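Protein STN1 (Saccharomyces cerevisiae, PDB 3KEY) regulates telomere length and protects telomere ends, inhibiting telomerase loading through CDC13, with this C-terminal part holding its two winged helix-turn-helix domains. Local coordinates at residues N156-D162 with G173-E179; F96-R102 with V138-C142; M11-L17 with L92-F96. All coordinates share one frame. Residues are numbered along the deposited sequence.

Interaction 1. Residues N156-D162 with G173-E179; sequences NWWIDLD and GILLHLE
This is an antiparallel pairing of strands 154-161 and 173-180 in the sheet of the second winged helix-turn-helix domain. Both strands are extended. The segment axes approach to 4.5 Å, their N-to-C directions 152° apart. Asn156, Trp158 and Asp160 form hydrogen-bonded pairs with Glu179, His177 and Leu175. The bonds include His177 N to Trp158 O and Asp160 N to Leu175 O, both at 2.8 Å, and Leu175 N to Asp160 O at 2.7 Å. Asp162 N adds a hydrogen bond to Gly173 O at 3.1 Å. The two strands form the beta hairpin that is the wing of the fold, and strand 113-117 flanks 173-180 on its other edge. Trp157, Ile159 and Leu161 form non-hydrogen-bonded pairs with Leu178, Leu176 and Ile174. These six share one face, which meets helices 132-149 and 90-108. There Ile159 CG1 lies 3.8 Å from Leu176 CD2. Trp157 takes chi1 p, and its indole reaches Lys140 and Leu143. On the other face, Asn156 ND2 donates to Glu179 OE1 at 2.8 Å.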
loop_
_atom_site.group_PDB
_atom_site.type_symbol
_atom_site.label_atom_id
_atom_site.label_comp_id
_atom_site.label_asym_id
_atom_site.label_seq_id
_atom_site.Cartn_x
_atom_site.Cartn_y
_atom_site.Cartn_z
ATOM N N ASN A 156 -11.172 -16.734 6.465
ATOM C CA ASN A 156 -10.021 -16.078 7.115
ATOM C C ASN A 156 -8.784 -16.119 6.218
ATOM O O ASN A 156 -8.720 -16.899 5.263
ATOM C CB ASN A 156 -9.656 -16.772 8.436
ATOM C CG ASN A 156 -10.621 -16.451 9.559
ATOM O OD1 ASN A 156 -10.819 -15.286 9.909
ATOM N ND2 ASN A 156 -11.225 -17.489 10.136
ATOM N N TRP A 157 -7.801 -15.283 6.540
ATOM C CA TRP A 157 -6.551 -15.238 5.784
ATOM C C TRP A 157 -5.394 -14.786 6.667
ATOM O O TRP A 157 -5.600 -14.099 7.660
ATOM C CB TRP A 157 -6.657 -14.279 4.583
ATOM C CG TRP A 157 -6.931 -12.845 4.947
ATOM C CD1 TRP A 157 -8.154 -12.231 5.000
ATOM C CD2 TRP A 157 -5.968 -11.857 5.344
ATOM N NE1 TRP A 157 -8.010 -10.924 5.408
ATOM C CE2 TRP A 157 -6.683 -10.668 5.624
ATOM C CE3 TRP A 157 -4.572 -11.862 5.490
ATOM C CZ2 TRP A 157 -6.044 -9.488 6.051
ATOM C CZ3 TRP A 157 -3.935 -10.693 5.914
ATOM C CH2 TRP A 157 -4.676 -9.520 6.188
ATOM N N TRP A 158 -4.183 -15.190 6.297
ATOM C CA TRP A 158 -2.971 -14.801 7.014
ATOM C C TRP A 158 -1.854 -14.695 5.978
ATOM O O TRP A 158 -1.896 -15.356 4.938
ATOM C CB TRP A 158 -2.552 -15.864 8.039
ATOM C CG TRP A 158 -3.559 -16.172 9.104
ATOM C CD1 TRP A 158 -3.575 -15.693 10.387
ATOM C CD2 TRP A 158 -4.671 -17.066 8.992
ATOM N NE1 TRP A 158 -4.631 -16.244 11.085
ATOM C CE2 TRP A 158 -5.320 -17.090 10.252
ATOM C CE3 TRP A 158 -5.187 -17.851 7.949
ATOM C CZ2 TRP A 158 -6.456 -17.871 10.499
ATOM C CZ3 TRP A 158 -6.320 -18.632 8.194
ATOM C CH2 TRP A 158 -6.941 -18.634 9.465
ATOM N N ILE A 159 -0.860 -13.866 6.269
ATOM C CA ILE A 159 0.284 -13.727 5.391
ATOM C C ILE A 159 1.547 -13.948 6.217
ATOM O O ILE A 159 1.756 -13.269 7.225
ATOM C CB ILE A 159 0.349 -12.329 4.738
ATOM C CG1 ILE A 159 -0.872 -12.118 3.838
ATOM C CG2 ILE A 159 1.651 -12.186 3.934
ATOM C CD1 ILE A 159 -0.867 -10.774 3.108
ATOM N N ASP A 160 2.366 -14.914 5.802
ATOM C CA ASP A 160 3.633 -15.213 6.473
ATOM C C ASP A 160 4.793 -14.758 5.598
ATOM O O ASP A 160 4.650 -14.628 4.383
ATOM C CB ASP A 160 3.806 -16.718 6.706
ATOM C CG ASP A 160 3.020 -17.223 7.894
ATOM O OD1 ASP A 160 2.494 -16.398 8.662
ATOM O OD2 ASP A 160 2.941 -18.455 8.062
ATOM N N LEU A 161 5.945 -14.521 6.215
ATOM C CA LEU A 161 7.126 -14.135 5.456
ATOM C C LEU A 161 7.928 -15.408 5.218
ATOM O O LEU A 161 8.095 -16.219 6.132
ATOM C CB LEU A 161 7.977 -13.128 6.230
ATOM C CG LEU A 161 7.405 -11.726 6.435
ATOM C CD1 LEU A 161 8.477 -10.838 7.056
ATOM C CD2 LEU A 161 6.950 -11.145 5.108
ATOM N N ASP A 162 8.415 -15.590 3.994
ATOM C CA ASP A 162 9.192 -16.777 3.666
ATOM C C ASP A 162 10.689 -16.496 3.670
ATOM O O ASP A 162 11.491 -17.371 3.344
ATOM C CB ASP A 162 8.771 -17.333 2.301
ATOM C CG ASP A 162 7.309 -17.721 2.261
ATOM O OD1 ASP A 162 6.715 -17.928 3.338
ATOM O OD2 ASP A 162 6.751 -17.828 1.145
ATOM N N GLY A 173 10.051 -13.759 -0.582
ATOM C CA GLY A 173 8.632 -13.824 -0.877
ATOM C C GLY A 173 7.733 -13.911 0.342
ATOM O O GLY A 173 8.195 -13.801 1.478
ATOM N N ILE A 174 6.438 -14.095 0.098
ATOM C CA ILE A 174 5.463 -14.202 1.168
ATOM C C ILE A 174 4.672 -15.494 0.986
ATOM O O ILE A 174 4.677 -16.099 -0.093
ATOM C CB ILE A 174 4.495 -12.984 1.183
ATOM C CG1 ILE A 174 3.664 -12.938 -0.098
ATOM C CG2 ILE A 174 5.299 -11.689 1.315
ATOM C CD1 ILE A 174 2.648 -11.797 -0.117
ATOM N N LEU A 175 4.005 -15.918 2.049
ATOM C CA LEU A 175 3.221 -17.136 2.016
ATOM C C LEU A 175 1.790 -16.775 2.391
ATOM O O LEU A 175 1.526 -16.283 3.495
ATOM C CB LEU A 175 3.815 -18.149 3.007
ATOM C CG LEU A 175 3.304 -19.592 3.010
ATOM C CD1 LEU A 175 3.707 -20.268 1.706
ATOM C CD2 LEU A 175 3.884 -20.356 4.211
ATOM N N LEU A 176 0.870 -16.992 1.458
ATOM C CA LEU A 176 -0.536 -16.688 1.692
ATOM C C LEU A 176 -1.285 -17.893 2.260
ATOM O O LEU A 176 -1.203 -18.999 1.726
ATOM C CB LEU A 176 -1.207 -16.251 0.386
ATOM C CG LEU A 176 -0.546 -15.110 -0.399
ATOM C CD1 LEU A 176 -1.245 -14.975 -1.742
ATOM C CD2 LEU A 176 -0.623 -13.790 0.384
ATOM N N HIS A 177 -2.008 -17.674 3.351
ATOM C CA HIS A 177 -2.810 -18.733 3.964
ATOM C C HIS A 177 -4.262 -18.333 3.797
ATOM O O HIS A 177 -4.646 -17.220 4.161
ATOM C CB HIS A 177 -2.511 -18.878 5.461
ATOM C CG HIS A 177 -1.130 -19.368 5.758
ATOM N ND1 HIS A 177 -0.070 -18.514 5.996
ATOM C CD2 HIS A 177 -0.628 -20.622 5.828
ATOM C CE1 HIS A 177 1.025 -19.225 6.201
ATOM N NE2 HIS A 177 0.714 -20.507 6.105
ATOM N N LEU A 178 -5.067 -19.231 3.243
ATOM C CA LEU A 178 -6.481 -18.947 3.037
ATOM C C LEU A 178 -7.335 -20.042 3.672
ATOM O O LEU A 178 -7.043 -21.231 3.538
ATOM C CB LEU A 178 -6.793 -18.854 1.533
ATOM C CG LEU A 178 -5.940 -17.880 0.712
ATOM C CD1 LEU A 178 -6.282 -18.007 -0.787
ATOM C CD2 LEU A 178 -6.171 -16.455 1.209
ATOM N N GLU A 179 -8.372 -19.630 4.391
ATOM C CA GLU A 179 -9.289 -20.577 5.011
ATOM C C GLU A 179 -10.644 -20.291 4.363
ATOM O O GLU A 179 -11.069 -19.136 4.275
ATOM C CB GLU A 179 -9.362 -20.365 6.525
ATOM C CG GLU A 179 -10.435 -21.214 7.199
ATOM C CD GLU A 179 -10.458 -21.064 8.718
ATOM O OE1 GLU A 179 -10.271 -19.933 9.215
ATOM O OE2 GLU A 179 -10.680 -22.079 9.409
#

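Interaction 2. Residues F96-R102 with V138-C142; sequences FEYAEKR and VFKEC
Phe96 starts the 96-102 side of this buried helix-helix contact. Both segments are alpha helix. Their axes approach to 9.3 Å and cross at -56°. The Phe96 ring, at chi1 -103°, takes Val138 CG1 over one face, 4.0 Å from its centroid, in a CH-pi contact. Cys142 SG sits obliquely to the same ring, 3.3 Å from Phe96 CD1, as a sulfur-aromatic contact. Glu141 CB meets the ring edge, 3.8 Å from Phe96 CZ. The edge of the Tyr98 ring, at chi1 t, meets Phe139, with Tyr98 CD1 4.3 Å from Phe139 CZ. The CA-to-CB bond of Ala99 points toward the partner helix. Its CB lies over the face of the Phe139 ring, 3.7 Å from the centroid, and 3.8 Å from Cys142 SG. The CA atoms of Ala99 and Phe139 are 5.9 Å apart. Glu100 CG then passes 4.0 Å from Cys142 SG, and Arg102 CG meets the edge of the Phe139 ring, 4.1 Å from Phe139 CE2. Helix 90-108 opens the second winged helix-turn-helix domain, and helix 132-149, after helix 118-125, occupies the recognition-helix position. The contacts are apolar, CH-pi and sulfur-aromatic, which implies that close packing holds the helices together.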
loop_
_atom_site.group_PDB
_atom_site.type_symbol
_atom_site.label_atom_id
_atom_site.label_comp_id
_atom_site.label_asym_id
_atom_site.label_seq_id
_atom_site.Cartn_x
_atom_site.Cartn_y
_atom_site.Cartn_z
ATOM N N PHE A 96 -1.829 -3.904 -7.447
ATOM C CA PHE A 96 -3.139 -4.276 -6.942
ATOM C C PHE A 96 -3.842 -5.227 -7.904
ATOM O O PHE A 96 -4.490 -6.176 -7.471
ATOM C CB PHE A 96 -3.993 -3.031 -6.700
ATOM C CG PHE A 96 -4.089 -2.650 -5.257
ATOM C CD1 PHE A 96 -5.078 -3.200 -4.448
ATOM C CD2 PHE A 96 -3.161 -1.779 -4.693
ATOM C CE1 PHE A 96 -5.148 -2.894 -3.091
ATOM C CE2 PHE A 96 -3.214 -1.463 -3.333
ATOM C CZ PHE A 96 -4.211 -2.021 -2.529
ATOM N N GLU A 97 -3.730 -4.968 -9.204
ATOM C CA GLU A 97 -4.349 -5.846 -10.189
ATOM C C GLU A 97 -3.724 -7.227 -10.046
ATOM O O GLU A 97 -4.429 -8.235 -9.962
ATOM C CB GLU A 97 -4.128 -5.320 -11.608
ATOM C CG GLU A 97 -5.278 -4.480 -12.147
ATOM C CD GLU A 97 -5.028 -3.975 -13.562
ATOM O OE1 GLU A 97 -4.585 -4.777 -14.419
ATOM O OE2 GLU A 97 -5.283 -2.776 -13.812
ATOM N N TYR A 98 -2.391 -7.264 -10.005
ATOM C CA TYR A 98 -1.662 -8.518 -9.853
ATOM C C TYR A 98 -2.135 -9.312 -8.615
ATOM O O TYR A 98 -2.422 -10.509 -8.706
ATOM C CB TYR A 98 -0.167 -8.214 -9.758
ATOM C CG TYR A 98 0.726 -9.423 -9.578
ATOM C CD1 TYR A 98 0.910 -10.004 -8.319
ATOM C CD2 TYR A 98 1.414 -9.968 -10.665
ATOM C CE1 TYR A 98 1.763 -11.098 -8.148
ATOM C CE2 TYR A 98 2.269 -11.059 -10.508
ATOM C CZ TYR A 98 2.443 -11.617 -9.250
ATOM O OH TYR A 98 3.311 -12.677 -9.091
ATOM N N ALA A 99 -2.214 -8.645 -7.465
ATOM C CA ALA A 99 -2.653 -9.305 -6.238
ATOM C C ALA A 99 -4.098 -9.815 -6.351
ATOM O O ALA A 99 -4.390 -10.947 -5.974
ATOM C CB ALA A 99 -2.522 -8.349 -5.055
ATOM N N GLU A 100 -4.997 -8.977 -6.862
ATOM C CA GLU A 100 -6.400 -9.371 -7.023
ATOM C C GLU A 100 -6.541 -10.636 -7.880
ATOM O O GLU A 100 -7.310 -11.539 -7.546
ATOM C CB GLU A 100 -7.199 -8.246 -7.678
ATOM C CG GLU A 100 -7.564 -7.098 -6.762
ATOM C CD GLU A 100 -7.694 -5.791 -7.527
ATOM O OE1 GLU A 100 -8.113 -5.834 -8.706
ATOM O OE2 GLU A 100 -7.383 -4.725 -6.952
ATOM N N LYS A 101 -5.807 -10.688 -8.987
ATOM C CA LYS A 101 -5.854 -11.843 -9.879
ATOM C C LYS A 101 -5.283 -13.085 -9.205
ATOM O O LYS A 101 -5.844 -14.176 -9.325
ATOM C CB LYS A 101 -5.069 -11.565 -11.165
ATOM C CG LYS A 101 -5.739 -10.565 -12.101
ATOM C CD LYS A 101 -4.820 -10.219 -13.273
ATOM C CE LYS A 101 -5.448 -9.191 -14.212
ATOM N NZ LYS A 101 -4.467 -8.723 -15.244
ATOM N N ARG A 102 -4.160 -12.922 -8.506
ATOM C CA ARG A 102 -3.534 -14.048 -7.823
ATOM C C ARG A 102 -4.487 -14.632 -6.785
ATOM O O ARG A 102 -4.710 -15.840 -6.748
ATOM C CB ARG A 102 -2.231 -13.612 -7.144
ATOM C CG ARG A 102 -1.587 -14.691 -6.272
ATOM C CD ARG A 102 -1.426 -15.982 -7.045
ATOM N NE ARG A 102 -0.684 -15.753 -8.279
ATOM C CZ ARG A 102 0.628 -15.921 -8.412
ATOM N NH1 ARG A 102 1.366 -16.336 -7.386
ATOM N NH2 ARG A 102 1.206 -15.649 -9.574
ATOM N N VAL A 138 0.039 -4.645 -0.028
ATOM C CA VAL A 138 -0.918 -4.708 -1.126
ATOM C C VAL A 138 -1.832 -5.929 -0.942
ATOM O O VAL A 138 -3.059 -5.819 -1.052
ATOM C CB VAL A 138 -0.206 -4.772 -2.504
ATOM C CG1 VAL A 138 -1.233 -5.015 -3.617
ATOM C CG2 VAL A 138 0.528 -3.456 -2.756
ATOM N N PHE A 139 -1.242 -7.082 -0.637
ATOM C CA PHE A 139 -2.038 -8.292 -0.443
ATOM C C PHE A 139 -2.967 -8.199 0.770
ATOM O O PHE A 139 -4.099 -8.681 0.713
ATOM C CB PHE A 139 -1.139 -9.539 -0.352
ATOM C CG PHE A 139 -0.780 -10.118 -1.705
ATOM C CD1 PHE A 139 0.282 -9.603 -2.441
ATOM C CD2 PHE A 139 -1.552 -11.138 -2.264
ATOM C CE1 PHE A 139 0.574 -10.091 -3.720
ATOM C CE2 PHE A 139 -1.274 -11.637 -3.539
ATOM C CZ PHE A 139 -0.208 -11.112 -4.271
ATOM N N LYS A 140 -2.510 -7.570 1.855
ATOM C CA LYS A 140 -3.369 -7.412 3.027
ATOM C C LYS A 140 -4.644 -6.641 2.654
ATOM O O LYS A 140 -5.756 -7.046 3.011
ATOM C CB LYS A 140 -2.630 -6.678 4.155
ATOM C CG LYS A 140 -1.693 -7.571 4.967
ATOM C CD LYS A 140 -1.006 -6.808 6.100
ATOM C CE LYS A 140 -0.202 -7.757 6.997
ATOM N NZ LYS A 140 0.509 -7.014 8.086
ATOM N N GLU A 141 -4.481 -5.531 1.937
ATOM C CA GLU A 141 -5.622 -4.724 1.515
ATOM C C GLU A 141 -6.571 -5.492 0.585
ATOM O O GLU A 141 -7.791 -5.420 0.736
ATOM C CB GLU A 141 -5.150 -3.454 0.810
ATOM C CG GLU A 141 -5.330 -2.207 1.632
ATOM C CD GLU A 141 -6.689 -2.164 2.325
ATOM O OE1 GLU A 141 -7.749 -2.199 1.642
ATOM O OE2 GLU A 141 -6.690 -2.100 3.561
ATOM N N CYS A 142 -6.016 -6.209 -0.385
ATOM C CA CYS A 142 -6.847 -6.986 -1.297
ATOM C C CYS A 142 -7.582 -8.092 -0.546
ATOM O O CYS A 142 -8.773 -8.306 -0.760
ATOM C CB CYS A 142 -5.998 -7.597 -2.408
ATOM S SG CYS A 142 -5.323 -6.369 -3.525
#

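Interaction 3. Residues M11-L17 with L92-F96; sequences MLILLGL and LKNLF
Leu15 lays its side chain over one face of the Phe96 ring, with CD2 3.5 Å from Phe96 CZ. Rotamer t at chi1 and p at chi2 brings that methyl over the ring in a CH-pi contact. The 11-16 and 92-96 segments are helical. Their axes approach to 10.1 Å and cross nearly at right angles, at -93°. The nearest CA atoms are those of Leu15 and Lys93, 6.0 Å apart. Leu92 points toward the first helix. Its CD1 lies 3.7 Å from Met11 CG, and its CD2 is 3.7 Å from Leu14 CB. Met11 CE also reaches the edge of the Phe96 ring, 4.2 Å from Phe96 CZ. Helix 6-16 belongs to the first winged helix-turn-helix domain and helix 90-108 to the second. The contact is therefore part of the interface between the two domains, and helix 132-149 also touches Leu12 and Phe96. Leu17 is the first residue to leave helical geometry, with psi 133°. Lys93 extends, with chi1 m and chi2 to chi4 t, to the C-terminal end of helix 6-16. Its NZ donates to Leu17 O at a very short 2.4 Å and also to Met19 O. Lys93 CG lies 4.0 Å from Leu15 CD1. The domains thus meet through leucine, methionine and phenylalanine packing, while one lysine amine bonds to backbone carbonyls beyond that helix end.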
loop_
_atom_site.group_PDB
_atom_site.type_symbol
_atom_site.label_atom_id
_atom_site.label_comp_id
_atom_site.label_asym_id
_atom_site.label_seq_id
_atom_site.Cartn_x
_atom_site.Cartn_y
_atom_site.Cartn_z
ATOM N N MET A 11 -1.798 5.200 0.709
ATOM C CA MET A 11 -1.725 4.243 -0.391
ATOM C C MET A 11 -3.118 4.031 -1.003
ATOM O O MET A 11 -3.275 4.054 -2.226
ATOM C CB MET A 11 -1.163 2.898 0.090
ATOM C CG MET A 11 -1.139 1.828 -1.008
ATOM S SD MET A 11 -0.565 0.206 -0.437
ATOM C CE MET A 11 -1.993 -0.333 0.560
ATOM N N LEU A 12 -4.126 3.845 -0.154
ATOM C CA LEU A 12 -5.491 3.631 -0.636
ATOM C C LEU A 12 -6.055 4.848 -1.363
ATOM O O LEU A 12 -6.864 4.710 -2.282
ATOM C CB LEU A 12 -6.419 3.250 0.525
ATOM C CG LEU A 12 -6.183 1.877 1.161
ATOM C CD1 LEU A 12 -7.184 1.668 2.287
ATOM C CD2 LEU A 12 -6.328 0.781 0.113
ATOM N N ILE A 13 -5.642 6.039 -0.949
ATOM C CA ILE A 13 -6.112 7.258 -1.597
ATOM C C ILE A 13 -5.523 7.294 -3.009
ATOM O O ILE A 13 -6.234 7.524 -3.994
ATOM C CB ILE A 13 -5.667 8.506 -0.805
ATOM C CG1 ILE A 13 -6.376 8.527 0.558
ATOM C CG2 ILE A 13 -5.950 9.768 -1.610
ATOM C CD1 ILE A 13 -5.974 9.677 1.464
ATOM N N LEU A 14 -4.222 7.040 -3.104
ATOM C CA LEU A 14 -3.543 7.038 -4.395
ATOM C C LEU A 14 -4.153 6.002 -5.333
ATOM O O LEU A 14 -4.368 6.273 -6.513
ATOM C CB LEU A 14 -2.050 6.763 -4.198
ATOM C CG LEU A 14 -1.337 7.875 -3.426
ATOM C CD1 LEU A 14 0.099 7.492 -3.139
ATOM C CD2 LEU A 14 -1.394 9.151 -4.236
ATOM N N LEU A 15 -4.452 4.823 -4.802
ATOM C CA LEU A 15 -5.039 3.760 -5.608
ATOM C C LEU A 15 -6.380 4.185 -6.213
ATOM O O LEU A 15 -6.673 3.864 -7.365
ATOM C CB LEU A 15 -5.231 2.501 -4.759
ATOM C CG LEU A 15 -5.829 1.284 -5.476
ATOM C CD1 LEU A 15 -4.872 0.794 -6.557
ATOM C CD2 LEU A 15 -6.097 0.173 -4.468
ATOM N N GLY A 16 -7.177 4.917 -5.437
ATOM C CA GLY A 16 -8.480 5.364 -5.902
ATOM C C GLY A 16 -8.511 6.533 -6.874
ATOM O O GLY A 16 -9.530 6.758 -7.528
ATOM N N LEU A 17 -7.419 7.284 -6.983
ATOM C CA LEU A 17 -7.385 8.426 -7.896
ATOM C C LEU A 17 -7.548 7.965 -9.338
ATOM O O LEU A 17 -6.887 7.026 -9.776
ATOM C CB LEU A 17 -6.062 9.187 -7.764
ATOM C CG LEU A 17 -5.758 9.859 -6.426
ATOM C CD1 LEU A 17 -4.432 10.610 -6.527
ATOM C CD2 LEU A 17 -6.890 10.810 -6.063
ATOM N N LEU A 92 1.590 1.076 -8.440
ATOM C CA LEU A 92 0.627 0.773 -7.389
ATOM C C LEU A 92 -0.612 0.073 -7.928
ATOM O O LEU A 92 -1.050 -0.960 -7.400
ATOM C CB LEU A 92 0.212 2.065 -6.675
ATOM C CG LEU A 92 -0.804 1.919 -5.539
ATOM C CD1 LEU A 92 -0.280 0.927 -4.509
ATOM C CD2 LEU A 92 -1.058 3.279 -4.898
ATOM N N LYS A 93 -1.186 0.645 -8.977
ATOM C CA LYS A 93 -2.376 0.073 -9.577
ATOM C C LYS A 93 -2.108 -1.278 -10.239
ATOM O O LYS A 93 -2.971 -2.159 -10.214
ATOM C CB LYS A 93 -2.974 1.070 -10.563
ATOM C CG LYS A 93 -3.352 2.359 -9.870
ATOM C CD LYS A 93 -3.998 3.364 -10.793
ATOM C CE LYS A 93 -4.477 4.547 -9.977
ATOM N NZ LYS A 93 -5.319 5.447 -10.784
ATOM N N ASN A 94 -0.922 -1.448 -10.826
ATOM C CA ASN A 94 -0.582 -2.726 -11.437
ATOM C C ASN A 94 -0.338 -3.785 -10.351
ATOM O O ASN A 94 -0.626 -4.965 -10.554
ATOM C CB ASN A 94 0.666 -2.612 -12.318
ATOM C CG ASN A 94 0.417 -1.809 -13.580
ATOM O OD1 ASN A 94 -0.688 -1.803 -14.118
ATOM N ND2 ASN A 94 1.452 -1.138 -14.067
ATOM N N LEU A 95 0.208 -3.368 -9.211
ATOM C CA LEU A 95 0.470 -4.297 -8.109
ATOM C C LEU A 95 -0.852 -4.802 -7.546
ATOM O O LEU A 95 -0.990 -5.980 -7.219
ATOM C CB LEU A 95 1.276 -3.613 -6.998
ATOM C CG LEU A 95 2.770 -3.472 -7.287
ATOM C CD1 LEU A 95 3.440 -2.520 -6.296
ATOM C CD2 LEU A 95 3.401 -4.855 -7.236
ATOM N N PHE A 96 -1.829 -3.904 -7.447
ATOM C CA PHE A 96 -3.139 -4.276 -6.942
ATOM C C PHE A 96 -3.842 -5.227 -7.904
ATOM O O PHE A 96 -4.490 -6.176 -7.471
ATOM C CB PHE A 96 -3.993 -3.031 -6.700
ATOM C CG PHE A 96 -4.089 -2.650 -5.257
ATOM C CD1 PHE A 96 -5.078 -3.200 -4.448
ATOM C CD2 PHE A 96 -3.161 -1.779 -4.693
ATOM C CE1 PHE A 96 -5.148 -2.894 -3.091
ATOM C CE2 PHE A 96 -3.214 -1.463 -3.333
ATOM C CZ PHE A 96 -4.211 -2.021 -2.529
#

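How the interactions relate
Phe96 is common to interactions 2 and 3, whose centres lie about 10 Å apart; both use helix 90-108. Its ring serves the interdomain contact and the packing within the second domain together. Glu141 CG also joins the two, 3.5 Å from Leu12 CD2 and 4.0 Å from Met11 CE. Interaction 1 lies about 13 Å from interaction 2, centre to centre, and continues its packing outward. Ile159 CD1 is 3.7 Å from Phe139 CB, and Leu176 CD1 is 3.8 Å from Phe139 CE2. Interactions 1 and 3 do not touch: their nearest atoms are about 10 Å apart. Packing thus runs from the first domain through helices 90-108 and 132-149 to the hairpin.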